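Local coordinates for protein aminotransferase, class IV (PDB 4TVI) that probably transfers the amino groups of leucine, isoleucine and valine to 2-oxoglutarate, using pyridoxal 5'-phosphate as its cofactor, at residues 84-89 with 98-103; 123-128 with 144-149; 67-72 with 276-281; 75-80 with 304-309. All coordinates share one frame; numbering follows the deposited sequence.

Along the chain the first segments of contacts 3, 4 and 1 come in turn, on strand 64-70 and on the start and the later turns of helix 78-91. Contact 2 pairs strands 120-128 and 143-151. The late segments 276-281 and 304-309 then return to close contacts 3 and 4, so contacts 1 and 2 are nested inside both long loops. Contacts 1 and 2, with centres 10 Å apart, build the smaller domain by setting its helices on the antiparallel sheet. Contacts 3 and 4, with centres 9 Å apart, join that domain to the part built on the mixed sheet. The cofactor-bearing lysine at position 180 bonds to residues of contact 1 and, weakly, to contact 3.

Contact 1 (84-89 with 98-103)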
loop_
_atom_site.group_PDB
_atom_site.type_symbol
_atom_site.label_atom_id
_atom_site.label_comp_id
_atom_site.label_asym_id
_atom_site.label_seq_id
_atom_site.Cartn_x
_atom_site.Cartn_y
_atom_site.Cartn_z
ATOM N N ARG A 84 -1.296 -11.135 16.094
ATOM C CA ARG A 84 -1.631 -10.914 14.694
ATOM C C ARG A 84 -0.605 -10.027 14.009
ATOM O O ARG A 84 -0.363 -10.176 12.811
ATOM C CB ARG A 84 -3.026 -10.300 14.548
ATOM C CG ARG A 84 -3.511 -10.249 13.091
ATOM C CD ARG A 84 -4.967 -9.815 12.999
ATOM N NE ARG A 84 -5.171 -8.466 13.514
ATOM C CZ ARG A 84 -6.364 -7.896 13.656
ATOM N NH1 ARG A 84 -7.464 -8.568 13.336
ATOM N NH2 ARG A 84 -6.460 -6.660 14.130
ATOM N N ALA A 85 0.018 -9.125 14.768
ATOM C CA ALA A 85 1.065 -8.272 14.208
ATOM C C ALA A 85 2.175 -9.125 13.604
ATOM O O ALA A 85 2.668 -8.830 12.514
ATOM C CB ALA A 85 1.629 -7.333 15.269
ATOM N N ASN A 86 2.553 -10.195 14.302
ATOM C CA ASN A 86 3.564 -11.109 13.777
ATOM C C ASN A 86 3.064 -11.861 12.552
ATOM O O ASN A 86 3.819 -12.072 11.599
ATOM C CB ASN A 86 4.021 -12.093 14.853
ATOM C CG ASN A 86 4.913 -11.438 15.891
ATOM O OD1 ASN A 86 5.352 -10.303 15.713
ATOM N ND2 ASN A 86 5.200 -12.156 16.972
ATOM N N ASP A 87 1.791 -12.255 12.571
ATOM C CA ASP A 87 1.191 -12.906 11.406
ATOM C C ASP A 87 1.232 -11.996 10.181
ATOM O O ASP A 87 1.654 -12.413 9.104
ATOM C CB ASP A 87 -0.255 -13.307 11.686
ATOM C CG ASP A 87 -0.369 -14.390 12.734
ATOM O OD1 ASP A 87 0.613 -15.139 12.928
ATOM O OD2 ASP A 87 -1.445 -14.490 13.362
ATOM N N SER A 88 0.789 -10.755 10.359
ATOM C CA SER A 88 0.770 -9.784 9.270
ATOM C C SER A 88 2.174 -9.547 8.733
ATOM O O SER A 88 2.364 -9.426 7.521
ATOM C CB SER A 88 0.167 -8.456 9.731
ATOM O OG SER A 88 -1.203 -8.597 10.075
ATOM N N ALA A 89 3.153 -9.478 9.633
ATOM C CA ALA A 89 4.536 -9.260 9.217
ATOM C C ALA A 89 4.996 -10.375 8.284
ATOM O O ALA A 89 5.522 -10.114 7.206
ATOM C CB ALA A 89 5.459 -9.158 10.424
ATOM N N LEU A 98 10.025 -9.603 17.399
ATOM C CA LEU A 98 9.561 -9.889 18.758
ATOM C C LEU A 98 8.501 -10.993 18.784
ATOM O O LEU A 98 7.693 -11.118 17.865
ATOM C CB LEU A 98 9.003 -8.626 19.415
ATOM C CG LEU A 98 9.938 -7.430 19.595
ATOM C CD1 LEU A 98 9.171 -6.247 20.160
ATOM C CD2 LEU A 98 11.087 -7.802 20.511
ATOM N N SER A 99 8.504 -11.792 19.844
ATOM C CA SER A 99 7.436 -12.756 20.046
ATOM C C SER A 99 6.156 -12.005 20.378
ATOM O O SER A 99 6.196 -10.816 20.710
ATOM C CB SER A 99 7.784 -13.728 21.168
ATOM O OG SER A 99 7.798 -13.053 22.412
ATOM N N ALA A 100 5.023 -12.693 20.298
ATOM C CA ALA A 100 3.741 -12.081 20.637
ATOM C C ALA A 100 3.728 -11.636 22.098
ATOM O O ALA A 100 3.238 -10.553 22.422
ATOM C CB ALA A 100 2.600 -13.049 20.366
ATOM N N ASN A 101 4.293 -12.467 22.967
ATOM C CA ASN A 101 4.411 -12.138 24.386
ATOM C C ASN A 101 5.324 -10.939 24.631
ATOM O O ASN A 101 5.068 -10.141 25.539
ATOM C CB ASN A 101 4.913 -13.348 25.173
ATOM C CG ASN A 101 3.802 -14.310 25.525
ATOM O OD1 ASN A 101 2.624 -14.006 25.343
ATOM N ND2 ASN A 101 4.168 -15.485 26.025
ATOM N N ASP A 102 6.386 -10.823 23.834
ATOM C CA ASP A 102 7.279 -9.669 23.912
ATOM C C ASP A 102 6.518 -8.372 23.653
ATOM O O ASP A 102 6.636 -7.412 24.417
ATOM C CB ASP A 102 8.428 -9.780 22.897
ATOM C CG ASP A 102 9.474 -10.806 23.289
ATOM O OD1 ASP A 102 9.615 -11.106 24.496
ATOM O OD2 ASP A 102 10.161 -11.313 22.377
ATOM N N ILE A 103 5.737 -8.358 22.574
ATOM C CA ILE A 103 4.960 -7.185 22.190
ATOM C C ILE A 103 3.945 -6.827 23.273
ATOM O O ILE A 103 3.785 -5.657 23.620
ATOM C CB ILE A 103 4.233 -7.405 20.845
ATOM C CG1 ILE A 103 5.249 -7.485 19.702
ATOM C CG2 ILE A 103 3.205 -6.299 20.584
ATOM C CD1 ILE A 103 4.610 -7.631 18.323
#
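Asn-86 turns its CG anti to the carbonyl carbon (chi1 -74°), and Ile-103 does the same with CG1 (chi1 -68°) before running out extended to CD1. The two side chains slide past each other in opposite directions, which brings Ile-103 CD1 to 3.8 Å from Asn-86 OD1 and 4.3 Å from Ala-85 CB. On the other branch of the amide, Asn-86 ND2 donates to Leu-98 O over 2.8 Å. The donor lies in the carbonyl plane, but the N-H...O angle is only 138° and the oxygen is tilted from the plane of the Asn-86 amide. This ties helix 78-91 to the residue just ahead of the N-cap of helix 100-111. Ser-99 is that cap: its OG accepts from Asp-102 N at 3.0 Å, while Ser-99 N donates to Asp-102 OD2 at 3.1 Å, the reciprocal pair of a capping box. Arg-84 bonds to the cofactor phosphate and Ser-88 OG to the main-chain N of the modified lysine at position 180. Tyr-126 OH, bonded to Leu-98 N, is the partner of Asn-86 OD1 too. Each end of the buried amide has a partner, a carbonyl at ND2 and a hydroxyl at OD1, which fixes which way round it lies.

Contact 2 (123-128 with 144-149)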
loop_
_atom_site.group_PDB
_atom_site.type_symbol
_atom_site.label_atom_id
_atom_site.label_comp_id
_atom_site.label_asym_id
_atom_site.label_seq_id
_atom_site.Cartn_x
_atom_site.Cartn_y
_atom_site.Cartn_z
ATOM N N ARG A 123 -0.615 0.710 18.897
ATOM C CA ARG A 123 -0.338 0.289 17.523
ATOM C C ARG A 123 1.080 -0.254 17.343
ATOM O O ARG A 123 2.038 0.513 17.239
ATOM C CB ARG A 123 -0.566 1.442 16.533
ATOM C CG ARG A 123 -0.316 1.037 15.061
ATOM C CD ARG A 123 -0.640 2.158 14.071
ATOM N NE ARG A 123 0.183 3.344 14.292
ATOM C CZ ARG A 123 -0.266 4.468 14.842
ATOM N NH1 ARG A 123 -1.534 4.554 15.217
ATOM N NH2 ARG A 123 0.550 5.504 15.015
ATOM N N PRO A 124 1.220 -1.589 17.314
ATOM C CA PRO A 124 2.480 -2.238 16.934
ATOM C C PRO A 124 2.719 -2.123 15.430
ATOM O O PRO A 124 1.755 -2.191 14.667
ATOM C CB PRO A 124 2.266 -3.703 17.334
ATOM C CG PRO A 124 1.021 -3.721 18.166
ATOM C CD PRO A 124 0.199 -2.570 17.707
ATOM N N MET A 125 3.970 -1.959 15.011
ATOM C CA MET A 125 4.280 -1.816 13.589
ATOM C C MET A 125 5.578 -2.529 13.201
ATOM O O MET A 125 6.588 -2.421 13.893
ATOM C CB MET A 125 4.371 -0.337 13.215
ATOM C CG MET A 125 3.043 0.405 13.261
ATOM S SD MET A 125 3.215 2.177 12.967
ATOM C CE MET A 125 4.183 2.662 14.395
ATOM N N TYR A 126 5.528 -3.262 12.094
ATOM C CA TYR A 126 6.696 -3.909 11.504
ATOM C C TYR A 126 6.874 -3.414 10.074
ATOM O O TYR A 126 5.886 -3.164 9.387
ATOM C CB TYR A 126 6.548 -5.427 11.461
ATOM C CG TYR A 126 6.767 -6.188 12.744
ATOM C CD1 TYR A 126 7.993 -6.169 13.397
ATOM C CD2 TYR A 126 5.763 -6.992 13.261
ATOM C CE1 TYR A 126 8.196 -6.902 14.559
ATOM C CE2 TYR A 126 5.955 -7.723 14.410
ATOM C CZ TYR A 126 7.171 -7.676 15.060
ATOM O OH TYR A 126 7.351 -8.416 16.210
ATOM N N TRP A 127 8.120 -3.303 9.621
ATOM C CA TRP A 127 8.408 -2.889 8.251
ATOM C C TRP A 127 9.836 -3.265 7.852
ATOM O O TRP A 127 10.682 -3.525 8.708
ATOM C CB TRP A 127 8.199 -1.385 8.092
ATOM C CG TRP A 127 9.244 -0.567 8.804
ATOM C CD1 TRP A 127 10.402 -0.070 8.274
ATOM C CD2 TRP A 127 9.226 -0.165 10.181
ATOM N NE1 TRP A 127 11.102 0.623 9.235
ATOM C CE2 TRP A 127 10.403 0.577 10.416
ATOM C CE3 TRP A 127 8.330 -0.361 11.238
ATOM C CZ2 TRP A 127 10.704 1.130 11.661
ATOM C CZ3 TRP A 127 8.632 0.190 12.480
ATOM C CH2 TRP A 127 9.811 0.924 12.679
ATOM N N ALA A 128 10.111 -3.277 6.554
ATOM C CA ALA A 128 11.458 -3.575 6.078
ATOM C C ALA A 128 12.246 -2.296 5.846
ATOM O O ALA A 128 11.743 -1.357 5.230
ATOM C CB ALA A 128 11.408 -4.398 4.803
ATOM N N ASP A 144 12.273 -4.063 11.040
ATOM C CA ASP A 144 12.377 -3.296 12.275
ATOM C C ASP A 144 10.998 -3.128 12.910
ATOM O O ASP A 144 9.978 -3.412 12.286
ATOM C CB ASP A 144 13.026 -1.932 12.019
ATOM C CG ASP A 144 13.742 -1.388 13.249
ATOM O OD1 ASP A 144 13.586 -1.969 14.349
ATOM O OD2 ASP A 144 14.479 -0.391 13.111
ATOM N N PHE A 145 10.976 -2.649 14.149
ATOM C CA PHE A 145 9.748 -2.585 14.931
ATOM C C PHE A 145 9.562 -1.234 15.605
ATOM O O PHE A 145 10.534 -0.565 15.965
ATOM C CB PHE A 145 9.754 -3.702 15.979
ATOM C CG PHE A 145 8.611 -3.645 16.957
ATOM C CD1 PHE A 145 7.376 -4.182 16.631
ATOM C CD2 PHE A 145 8.784 -3.093 18.216
ATOM C CE1 PHE A 145 6.329 -4.148 17.531
ATOM C CE2 PHE A 145 7.735 -3.057 19.127
ATOM C CZ PHE A 145 6.509 -3.583 18.784
ATOM N N ALA A 146 8.308 -0.834 15.772
ATOM C CA ALA A 146 7.984 0.314 16.608
ATOM C C ALA A 146 6.607 0.114 17.223
ATOM O O ALA A 146 5.706 -0.435 16.588
ATOM C CB ALA A 146 8.043 1.610 15.815
ATOM N N LEU A 147 6.461 0.537 18.473
ATOM C CA LEU A 147 5.194 0.423 19.185
ATOM C C LEU A 147 4.717 1.807 19.607
ATOM O O LEU A 147 5.306 2.435 20.488
ATOM C CB LEU A 147 5.344 -0.487 20.402
ATOM C CG LEU A 147 4.099 -0.718 21.259
ATOM C CD1 LEU A 147 2.968 -1.315 20.420
ATOM C CD2 LEU A 147 4.442 -1.619 22.429
ATOM N N CYS A 148 3.648 2.279 18.981
ATOM C CA CYS A 148 3.168 3.634 19.225
ATOM C C CYS A 148 1.922 3.642 20.103
ATOM O O CYS A 148 0.896 3.043 19.758
ATOM C CB CYS A 148 2.882 4.335 17.890
ATOM S SG CYS A 148 2.398 6.070 18.043
ATOM N N LEU A 149 2.023 4.323 21.239
ATOM C CA LEU A 149 0.908 4.461 22.167
ATOM C C LEU A 149 0.398 5.892 22.180
ATOM O O LEU A 149 1.164 6.830 22.428
ATOM C CB LEU A 149 1.311 4.050 23.586
ATOM C CG LEU A 149 1.994 2.695 23.766
ATOM C CD1 LEU A 149 2.152 2.380 25.244
ATOM C CD2 LEU A 149 1.249 1.590 23.043
#
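Met-125 O is gripped twice from the neighbouring strand: Ala-146 N donates to it at 3.0 Å, and Phe-145 CA makes a C-H...O contact at 3.3 Å. Asp-144 O receives a similar pair, from Trp-127 N and Tyr-126 CA. On the face holding Tyr-126 and Phe-145, the rings meet with planes at 55°, and Phe-145 CD1 sits 3.5 Å from Tyr-126 CE1, over the tyrosine face near its rim. Leu-147 CD1 lies beside Pro-124 CG at 3.8 Å. Helix 100-111 packs here through Ile-103. On the other face, Trp-127 CG is wedged between its backbone N and carbonyl carbon (chi1 70°), which lays the indole across the partner strand. Asp-144 CB makes a CH-pi contact over the six-membered ring of Trp-127, 4.2 Å from the centroid, while Ala-146 CB meets the ring edge 3.7 Å from CH2. Further along this face Arg-123 NH2 passes 3.6 Å from Cys-148 SG, but its hydrogen bond goes to Ala-53 O of the second subunit, whose Trp-59 adds a cation-pi contact. This is an antiparallel beta ladder, pairing the middle strand 143-151 with its neighbour 120-128 in the five-stranded sheet of the small domain of a class IV aminotransferase.

Contact 3 (67-72 with 276-281); sequences GARLFE and TGNMSK
Ala-68 and Asn-278 bring the two backbones together, their CA atoms 5.9 Å apart, where extended strand 68-70 passes a tight turn. Asn-278 and Met-279 have helical backbone angles, Lys-281 has positive phi (67°), and the chain reverses between strands 272-277 and 281-288. The two segments do not pair as strands; side chains do the work. Asn-278 sends its amide, anti to the backbone N (chi1 168°), against the peptides of Gly-67 and Ala-68, and ND2 gives a weak bond to Ala-68 O at 3.1 Å. Arg-69 bends at chi2, and its NE donates to Met-279 O over 2.8 Å, fairly straight (164°), close to the guanidinium plane and on a carbonyl lone pair. The Met-279 side chain crosses that of Arg-69 obliquely, with SD 3.5 Å from NE. A water accepts from Arg-69 NH2 and donates to Met-279 O, closing a second path between the same groups. Lys-281 folds its ammonium group back over the turn: NZ donates to both Asn-278 O and Asn-278 OD1, each at 3.1 Å. NZ also donates to a water at 3.0 Å that in turn donates to Arg-69 O, while Lys-281 CE rests 3.8 Å from Phe-71 CE1. Asn-278 OD1 is thus held by the lysine while ND2 faces strand 64-70, and Asn-278 N makes a weak bond to the cofactor phosphate. Around this junction, strand 120-128 brings Tyr-121 against Asn-278 and Met-279, helix 241-252 touches Lys-281 through Thr-242, and helix 297-310 packs Trp-307 on Phe-71 and Lys-281.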
loop_
_atom_site.group_PDB
_atom_site.type_symbol
_atom_site.label_atom_id
_atom_site.label_comp_id
_atom_site.label_asym_id
_atom_site.label_seq_id
_atom_site.Cartn_x
_atom_site.Cartn_y
_atom_site.Cartn_z
ATOM N N GLY A 67 -3.777 -3.087 16.191
ATOM C CA GLY A 67 -4.368 -2.125 17.097
ATOM C C GLY A 67 -4.992 -2.780 18.306
ATOM O O GLY A 67 -5.878 -3.622 18.166
ATOM N N ALA A 68 -4.518 -2.411 19.491
ATOM C CA ALA A 68 -5.172 -2.820 20.729
ATOM C C ALA A 68 -5.642 -1.582 21.488
ATOM O O ALA A 68 -5.347 -0.453 21.090
ATOM C CB ALA A 68 -4.237 -3.655 21.581
ATOM N N ARG A 69 -6.362 -1.787 22.585
ATOM C CA ARG A 69 -6.963 -0.665 23.299
ATOM C C ARG A 69 -6.870 -0.804 24.814
ATOM O O ARG A 69 -7.204 -1.848 25.374
ATOM C CB ARG A 69 -8.431 -0.513 22.893
ATOM C CG ARG A 69 -9.036 0.857 23.173
ATOM C CD ARG A 69 -8.619 1.889 22.128
ATOM N NE ARG A 69 -9.517 3.040 22.121
ATOM C CZ ARG A 69 -9.309 4.157 22.810
ATOM N NH1 ARG A 69 -8.225 4.278 23.565
ATOM N NH2 ARG A 69 -10.185 5.154 22.748
ATOM N N LEU A 70 -6.419 0.258 25.472
ATOM C CA LEU A 70 -6.529 0.367 26.921
ATOM C C LEU A 70 -7.689 1.295 27.257
ATOM O O LEU A 70 -7.716 2.440 26.810
ATOM C CB LEU A 70 -5.231 0.895 27.538
ATOM C CG LEU A 70 -5.339 1.354 28.995
ATOM C CD1 LEU A 70 -5.637 0.174 29.921
ATOM C CD2 LEU A 70 -4.079 2.109 29.435
ATOM N N PHE A 71 -8.665 0.796 28.007
ATOM C CA PHE A 71 -9.780 1.637 28.427
ATOM C C PHE A 71 -10.365 1.129 29.738
ATOM O O PHE A 71 -10.475 -0.080 29.946
ATOM C CB PHE A 71 -10.863 1.695 27.337
ATOM C CG PHE A 71 -11.587 0.392 27.123
ATOM C CD1 PHE A 71 -11.094 -0.553 26.238
ATOM C CD2 PHE A 71 -12.766 0.118 27.804
ATOM C CE1 PHE A 71 -11.759 -1.754 26.038
ATOM C CE2 PHE A 71 -13.436 -1.083 27.613
ATOM C CZ PHE A 71 -12.932 -2.019 26.725
ATOM N N GLU A 72 -10.728 2.059 30.621
ATOM C CA GLU A 72 -11.295 1.720 31.924
ATOM C C GLU A 72 -10.424 0.712 32.673
ATOM O O GLU A 72 -10.928 -0.115 33.441
ATOM C CB GLU A 72 -12.720 1.188 31.759
ATOM C CG GLU A 72 -13.655 2.198 31.115
ATOM C CD GLU A 72 -14.988 1.602 30.708
ATOM O OE1 GLU A 72 -15.391 0.569 31.287
ATOM O OE2 GLU A 72 -15.630 2.172 29.799
ATOM N N THR A 276 -17.848 -3.497 14.505
ATOM C CA THR A 276 -16.908 -3.846 15.564
ATOM C C THR A 276 -15.497 -3.519 15.109
ATOM O O THR A 276 -15.190 -3.554 13.919
ATOM C CB THR A 276 -16.980 -5.337 15.963
ATOM O OG1 THR A 276 -16.615 -6.154 14.841
ATOM C CG2 THR A 276 -18.384 -5.713 16.440
ATOM N N GLY A 277 -14.636 -3.193 16.061
ATOM C CA GLY A 277 -13.272 -2.830 15.745
ATOM C C GLY A 277 -12.543 -2.448 17.008
ATOM O O GLY A 277 -13.166 -2.247 18.043
ATOM N N ASN A 278 -11.225 -2.348 16.934
ATOM C CA ASN A 278 -10.440 -2.110 18.132
ATOM C C ASN A 278 -10.732 -0.805 18.862
ATOM O O ASN A 278 -10.759 -0.776 20.090
ATOM C CB ASN A 278 -8.952 -2.141 17.794
ATOM C CG ASN A 278 -8.107 -1.623 18.927
ATOM O OD1 ASN A 278 -8.157 -2.154 20.037
ATOM N ND2 ASN A 278 -7.337 -0.569 18.665
ATOM N N MET A 279 -10.943 0.272 18.111
ATOM C CA MET A 279 -10.974 1.607 18.710
ATOM C C MET A 279 -12.126 1.828 19.691
ATOM O O MET A 279 -11.926 2.409 20.762
ATOM C CB MET A 279 -11.009 2.682 17.625
ATOM C CG MET A 279 -10.806 4.076 18.186
ATOM S SD MET A 279 -9.135 4.296 18.850
ATOM C CE MET A 279 -8.156 3.856 17.424
ATOM N N SER A 280 -13.328 1.381 19.327
ATOM C CA SER A 280 -14.503 1.592 20.175
ATOM C C SER A 280 -15.310 0.311 20.409
ATOM O O SER A 280 -16.400 0.353 20.990
ATOM C CB SER A 280 -15.404 2.669 19.568
ATOM O OG SER A 280 -14.757 3.931 19.547
ATOM N N LYS A 281 -14.764 -0.811 19.942
ATOM C CA LYS A 281 -15.312 -2.151 20.172
ATOM C C LYS A 281 -16.651 -2.388 19.473
ATOM O O LYS A 281 -16.742 -3.223 18.582
ATOM C CB LYS A 281 -15.427 -2.432 21.673
ATOM C CG LYS A 281 -14.095 -2.270 22.409
ATOM C CD LYS A 281 -12.957 -2.994 21.680
ATOM C CE LYS A 281 -11.644 -2.864 22.441
ATOM N NZ LYS A 281 -10.474 -3.416 21.696
HETATM O O HOH W 1 -8.244 -3.817 23.624
HETATM O O HOH W 2 -12.478 5.276 20.974
#

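Contact 4 (75-80 with 304-309); sequences TPDLDR and ALYWEW
Tyr-306 and Trp-309, one turn apart on helix 297-310, reach across to the type II beta turn Thr-75 to Leu-78 that leads into helix 78-91. From Tyr-306 CB the ring leaves anti to the backbone N (chi1 -172°), and across this contact the touching begins at CE1, 4.0 Å from Pro-76 CG. Next along the ring, CZ is 4.2 Å from both CB and CG of Pro-76. At the tip, OH stands 3.4 Å from Pro-76 CG, the tyrosine and proline crossing at about a right angle. Phe-71 also touches Pro-76. Trp-309 extends in the same anti sense and closes on the turn beside it, setting CZ3 3.4 Å from Pro-76 CB. The end of its six-membered ring then meets Asp-77, with CH2 3.6 Å from OD2, the indole and carboxylate planes inclined at 41°. Asp-77, the third residue of the turn, has the positive phi (58°) that a type II turn needs there. Its carboxylate is buried and divided in its duties: OD1 forms a salt bridge with Arg-245 of helix 241-252, whose side chain also touches both aromatics. OD2 takes a 2.6 Å bond from a water molecule, and that same water lies in the plane of the Tyr-306 ring, 2.6 Å from its OH.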
loop_
_atom_site.group_PDB
_atom_site.type_symbol
_atom_site.label_atom_id
_atom_site.label_comp_id
_atom_site.label_asym_id
_atom_site.label_seq_id
_atom_site.Cartn_x
_atom_site.Cartn_y
_atom_site.Cartn_z
ATOM N N THR A 75 -7.310 -4.168 29.063
ATOM C CA THR A 75 -6.759 -4.281 27.713
ATOM C C THR A 75 -7.204 -5.573 27.029
ATOM O O THR A 75 -6.377 -6.452 26.760
ATOM C CB THR A 75 -5.216 -4.252 27.733
ATOM O OG1 THR A 75 -4.729 -5.328 28.552
ATOM C CG2 THR A 75 -4.703 -2.933 28.297
ATOM N N PRO A 76 -8.511 -5.693 26.741
ATOM C CA PRO A 76 -9.062 -6.940 26.195
ATOM C C PRO A 76 -8.426 -7.362 24.878
ATOM O O PRO A 76 -8.199 -6.529 23.998
ATOM C CB PRO A 76 -10.548 -6.616 26.003
ATOM C CG PRO A 76 -10.616 -5.131 25.934
ATOM C CD PRO A 76 -9.539 -4.648 26.863
ATOM N N ASP A 77 -8.124 -8.654 24.774
ATOM C CA ASP A 77 -7.577 -9.257 23.560
ATOM C C ASP A 77 -6.262 -8.618 23.118
ATOM O O ASP A 77 -5.911 -8.669 21.935
ATOM C CB ASP A 77 -8.600 -9.193 22.415
ATOM C CG ASP A 77 -9.630 -10.317 22.486
ATOM O OD1 ASP A 77 -9.265 -11.428 22.925
ATOM O OD2 ASP A 77 -10.804 -10.090 22.110
ATOM N N LEU A 78 -5.539 -8.021 24.062
ATOM C CA LEU A 78 -4.203 -7.497 23.773
ATOM C C LEU A 78 -3.297 -8.617 23.266
ATOM O O LEU A 78 -2.434 -8.394 22.416
ATOM C CB LEU A 78 -3.584 -6.832 25.008
ATOM C CG LEU A 78 -2.113 -6.407 24.880
ATOM C CD1 LEU A 78 -1.920 -5.455 23.699
ATOM C CD2 LEU A 78 -1.620 -5.764 26.173
ATOM N N ASP A 79 -3.490 -9.822 23.797
ATOM C CA ASP A 79 -2.654 -10.948 23.409
ATOM C C ASP A 79 -2.913 -11.345 21.959
ATOM O O ASP A 79 -1.974 -11.629 21.214
ATOM C CB ASP A 79 -2.875 -12.144 24.343
ATOM C CG ASP A 79 -4.344 -12.545 24.465
ATOM O OD1 ASP A 79 -5.234 -11.712 24.200
ATOM O OD2 ASP A 79 -4.608 -13.705 24.841
ATOM N N ARG A 80 -4.181 -11.342 21.556
ATOM C CA ARG A 80 -4.539 -11.704 20.186
ATOM C C ARG A 80 -4.046 -10.658 19.190
ATOM O O ARG A 80 -3.522 -10.998 18.134
ATOM C CB ARG A 80 -6.054 -11.879 20.043
ATOM C CG ARG A 80 -6.655 -12.943 20.950
ATOM C CD ARG A 80 -7.970 -13.441 20.384
ATOM N NE ARG A 80 -7.785 -14.168 19.126
ATOM C CZ ARG A 80 -8.769 -14.454 18.279
ATOM N NH1 ARG A 80 -10.008 -14.064 18.549
ATOM N NH2 ARG A 80 -8.518 -15.125 17.162
ATOM N N ALA A 304 -22.809 -4.247 25.684
ATOM C CA ALA A 304 -22.865 -4.524 27.118
ATOM C C ALA A 304 -22.123 -5.814 27.442
ATOM O O ALA A 304 -21.362 -5.881 28.408
ATOM C CB ALA A 304 -24.312 -4.608 27.593
ATOM N N LEU A 305 -22.343 -6.831 26.614
ATOM C CA LEU A 305 -21.700 -8.127 26.790
ATOM C C LEU A 305 -20.189 -8.021 26.655
ATOM O O LEU A 305 -19.448 -8.686 27.376
ATOM C CB LEU A 305 -22.240 -9.132 25.772
ATOM C CG LEU A 305 -23.676 -9.606 25.991
ATOM C CD1 LEU A 305 -24.167 -10.409 24.786
ATOM C CD2 LEU A 305 -23.766 -10.423 27.272
ATOM N N TYR A 306 -19.732 -7.181 25.731
ATOM C CA TYR A 306 -18.303 -7.006 25.538
ATOM C C TYR A 306 -17.680 -6.394 26.789
ATOM O O TYR A 306 -16.649 -6.862 27.269
ATOM C CB TYR A 306 -18.003 -6.132 24.319
ATOM C CG TYR A 306 -16.528 -6.104 23.993
ATOM C CD1 TYR A 306 -15.676 -5.201 24.619
ATOM C CD2 TYR A 306 -15.980 -7.006 23.087
ATOM C CE1 TYR A 306 -14.323 -5.182 24.341
ATOM C CE2 TYR A 306 -14.622 -6.995 22.801
ATOM C CZ TYR A 306 -13.800 -6.078 23.435
ATOM O OH TYR A 306 -12.449 -6.057 23.165
ATOM N N TRP A 307 -18.311 -5.345 27.307
ATOM C CA TRP A 307 -17.807 -4.651 28.492
ATOM C C TRP A 307 -17.795 -5.555 29.725
ATOM O O TRP A 307 -16.870 -5.477 30.534
ATOM C CB TRP A 307 -18.638 -3.398 28.764
ATOM C CG TRP A 307 -17.939 -2.133 28.386
ATOM C CD1 TRP A 307 -17.456 -1.174 29.230
ATOM C CD2 TRP A 307 -17.623 -1.696 27.061
ATOM N NE1 TRP A 307 -16.870 -0.161 28.512
ATOM C CE2 TRP A 307 -16.958 -0.459 27.176
ATOM C CE3 TRP A 307 -17.844 -2.227 25.786
ATOM C CZ2 TRP A 307 -16.511 0.256 26.065
ATOM C CZ3 TRP A 307 -17.396 -1.515 24.682
ATOM C CH2 TRP A 307 -16.738 -0.288 24.830
ATOM N N GLU A 308 -18.802 -6.421 29.858
ATOM C CA GLU A 308 -18.836 -7.358 30.979
ATOM C C GLU A 308 -17.638 -8.279 30.941
ATOM O O GLU A 308 -16.927 -8.431 31.934
ATOM C CB GLU A 308 -20.095 -8.227 30.983
ATOM C CG GLU A 308 -19.963 -9.386 31.991
ATOM C CD GLU A 308 -21.067 -10.423 31.889
ATOM O OE1 GLU A 308 -21.554 -10.671 30.764
ATOM O OE2 GLU A 308 -21.442 -11.005 32.930
ATOM N N TRP A 309 -17.425 -8.899 29.784
ATOM C CA TRP A 309 -16.310 -9.816 29.617
ATOM C C TRP A 309 -14.972 -9.109 29.804
ATOM O O TRP A 309 -14.057 -9.648 30.425
ATOM C CB TRP A 309 -16.362 -10.483 28.241
ATOM C CG TRP A 309 -15.078 -11.147 27.892
ATOM C CD1 TRP A 309 -14.644 -12.371 28.314
ATOM C CD2 TRP A 309 -14.047 -10.623 27.051
ATOM N NE1 TRP A 309 -13.405 -12.639 27.792
ATOM C CE2 TRP A 309 -13.016 -11.583 27.008
ATOM C CE3 TRP A 309 -13.892 -9.433 26.331
ATOM C CZ2 TRP A 309 -11.847 -11.390 26.272
ATOM C CZ3 TRP A 309 -12.734 -9.245 25.603
ATOM C CH2 TRP A 309 -11.724 -10.216 25.582
HETATM O O HOH W 3 -11.831 -7.804 21.379
#